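EvpC (Edwardsiella tarda, PDB 3EAA) is a type VI secretion system protein of the Hcp family, which probably assembles into hexameric rings and is itself secreted. Local coordinates at residues Lys61-Asp64 and Cys65-Lys69. Sequence-based numbering, arbitrary orientation.
Sequences KWMD and CASVK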
ATOM      1  N   LYS A  61     -18.606   1.816  15.222  1.00 14.14           N
ATOM      2  CA  LYS A  61     -19.717   2.664  15.628  1.00 21.77           C
ATOM      3  C   LYS A  61     -19.224   4.022  16.108  1.00 22.91           C
ATOM      4  O   LYS A  61     -18.025   4.215  16.302  1.00 25.17           O
ATOM      5  CB  LYS A  61     -20.556   1.975  16.714  1.00 18.43           C
ATOM      6  CG  LYS A  61     -19.741   1.219  17.745  1.00 21.28           C
ATOM      7  CD  LYS A  61     -19.301   2.116  18.894  1.00 24.43           C
ATOM      8  CE  LYS A  61     -20.282   2.076  20.055  1.00 17.33           C
ATOM      9  NZ  LYS A  61     -19.860   2.985  21.161  1.00 21.08           N
ATOM     10  N   TRP A  62     -20.152   4.963  16.279  1.00 21.04           N
ATOM     11  CA  TRP A  62     -19.812   6.289  16.771  1.00 14.54           C
ATOM     12  C   TRP A  62     -19.639   6.213  18.261  1.00 17.66           C
ATOM     13  O   TRP A  62     -19.861   5.172  18.869  1.00 25.46           O
ATOM     14  CB  TRP A  62     -20.919   7.299  16.468  1.00 13.77           C
ATOM     15  CG  TRP A  62     -21.220   7.460  15.011  1.00 22.97           C
ATOM     16  CD1 TRP A  62     -22.445   7.364  14.405  1.00 16.73           C
ATOM     17  CD2 TRP A  62     -20.278   7.731  13.970  1.00 23.68           C
ATOM     18  NE1 TRP A  62     -22.319   7.565  13.052  1.00 17.36           N
ATOM     19  CE2 TRP A  62     -20.996   7.788  12.756  1.00 24.84           C
ATOM     20  CE3 TRP A  62     -18.893   7.929  13.942  1.00 21.87           C
ATOM     21  CZ2 TRP A  62     -20.380   8.037  11.533  1.00 21.70           C
ATOM     22  CZ3 TRP A  62     -18.281   8.171  12.722  1.00 25.75           C
ATOM     23  CH2 TRP A  62     -19.024   8.224  11.537  1.00 22.33           C
HETATM   24  N   MSE A  63     -19.233   7.326  18.851  1.00 21.54           N
HETATM   25  CA  MSE A  63     -19.285   7.458  20.292  1.00 20.28           C
HETATM   26  C   MSE A  63     -20.726   7.567  20.711  1.00 21.72           C
HETATM   27  O   MSE A  63     -21.523   8.281  20.102  1.00 23.81           O
HETATM   28  CB  MSE A  63     -18.552   8.711  20.753  1.00 22.00           C
HETATM   29  CG  MSE A  63     -17.133   8.460  21.217  1.00 40.51           C
HETATM   30 SE   MSE A  63     -16.505   9.850  22.432  1.00 72.95          SE
HETATM   31  CE  MSE A  63     -14.948   8.903  23.147  1.00 25.94           C
ATOM     32  N   ASP A  64     -21.067   6.866  21.770  1.00 20.74           N
ATOM     33  CA  ASP A  64     -22.373   7.053  22.352  1.00 32.34           C
ATOM     34  C   ASP A  64     -22.266   6.934  23.858  1.00 24.50           C
ATOM     35  O   ASP A  64     -21.235   7.244  24.451  1.00 17.33           O
ATOM     36  CB  ASP A  64     -23.358   6.042  21.780  1.00 21.05           C
ATOM     37  CG  ASP A  64     -22.725   4.711  21.542  1.00 18.85           C
ATOM     38  OD1 ASP A  64     -22.041   4.227  22.465  1.00 26.38           O
ATOM     39  OD2 ASP A  64     -22.907   4.151  20.443  1.00 11.08           O
ATOM     40  N   CYS A  65     -23.349   6.484  24.463  1.00 22.56           N
ATOM     41  CA  CYS A  65     -23.439   6.366  25.899  1.00 28.58           C
ATOM     42  C   CYS A  65     -22.793   5.070  26.348  1.00 22.55           C
ATOM     43  O   CYS A  65     -22.631   4.830  27.543  1.00 22.35           O
ATOM     44  CB  CYS A  65     -24.906   6.348  26.294  1.00 26.43           C
ATOM     45  SG  CYS A  65     -25.851   5.205  25.291  1.00 42.43           S
ATOM     46  N   ALA A  66     -22.446   4.220  25.390  1.00 13.28           N
ATOM     47  CA  ALA A  66     -21.884   2.927  25.736  1.00 18.33           C
ATOM     48  C   ALA A  66     -20.376   3.019  25.782  1.00 16.83           C
ATOM     49  O   ALA A  66     -19.718   2.218  26.443  1.00 12.65           O
ATOM     50  CB  ALA A  66     -22.316   1.883  24.746  1.00 29.41           C
ATOM     51  N   SER A  67     -19.844   4.013  25.077  1.00 13.42           N
ATOM     52  CA  SER A  67     -18.409   4.228  25.007  1.00 13.39           C
ATOM     53  C   SER A  67     -17.731   3.955  26.336  1.00 14.81           C
ATOM     54  O   SER A  67     -16.931   3.029  26.451  1.00 12.35           O
ATOM     55  CB  SER A  67     -18.112   5.657  24.575  1.00 17.49           C
ATOM     56  OG  SER A  67     -18.873   5.987  23.434  1.00 35.11           O
ATOM     57  N   VAL A  68     -18.064   4.756  27.344  1.00 17.00           N
ATOM     58  CA  VAL A  68     -17.358   4.685  28.615  1.00 13.13           C
ATOM     59  C   VAL A  68     -17.332   3.268  29.169  1.00 12.65           C
ATOM     60  O   VAL A  68     -16.309   2.812  29.673  1.00 13.28           O
ATOM     61  CB  VAL A  68     -17.932   5.654  29.649  1.00 17.35           C
ATOM     62  CG1 VAL A  68     -17.307   5.399  31.008  1.00 20.79           C
ATOM     63  CG2 VAL A  68     -17.675   7.083  29.218  1.00 20.22           C
ATOM     64  N   LYS A  69     -18.449   2.563  29.050  1.00 13.43           N
ATOM     65  CA  LYS A  69     -18.538   1.200  29.558  1.00 15.08           C
ATOM     66  C   LYS A  69     -17.678   0.284  28.702  1.00 14.96           C
ATOM     67  O   LYS A  69     -17.056  -0.657  29.191  1.00 11.55           O
ATOM     68  CB  LYS A  69     -19.987   0.733  29.540  1.00 21.55           C
ATOM     69  CG  LYS A  69     -20.988   1.813  29.972  1.00 24.84           C
ATOM     70  CD  LYS A  69     -21.483   1.621  31.412  1.00 44.79           C
ATOM     71  CE  LYS A  69     -20.799   2.527  32.433  1.00 16.59           C
ATOM     72  NZ  LYS A  69     -19.622   1.894  33.075  1.00 24.99           N
TER
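Asp-64 reaches forward to the start of the helix that follows it: its OD1 accepts the backbone N-H of Ala-66 at 3.0 Å, with an N-H...O angle of 149°, and more weakly that of Ser-67, whose N lies 3.4 Å from OD1. These are capping bonds at the turn that leads into helix 67-76. The same oxygen forms a salt bridge with Lys-61, NZ to OD1 2.8 Å, so two strong donors grip it from opposite faces of the carboxylate: Ala-66 N on the anti side, tilted out of the plane, and the lysine amine from above the other face. Together they should limit rotation of the carboxylate. Asp-64 chi1 of 37° sets CG between its own N and carbonyl carbon, which swings OD1 over the backbone of the turn. Lys-61 bends at chi2 and chi3, which carries NZ forward past Trp-62 O, to which it makes a weak bond, to Asp-64. A second salt bridge joins this amine to Glu-124 of strand 123-129, a carboxylate that also hydrogen-bonds Ser-67 OG. Ser-67 OG lies 2.9 Å from Asp-64 O. Because the Lys-61 amine pairs with both the Asp-64 and Glu-124 carboxylates, it probably offsets part of their mutual repulsion in this buried place.

Met-63, a selenomethionine, lays CG alongside Ser-67 OG at 3.7 Å, while its side chain also packs on Tyr-110 and Cys-112 and on Cys-98 of the second subunit. Ala-66 leans on Ile-25, a contact that Asp-64 and Lys-61 share. The arrangement is a strand-to-helix turn with an aspartate cap, joining strand 52-62 of the Hcp beta-barrel to the helix at its side.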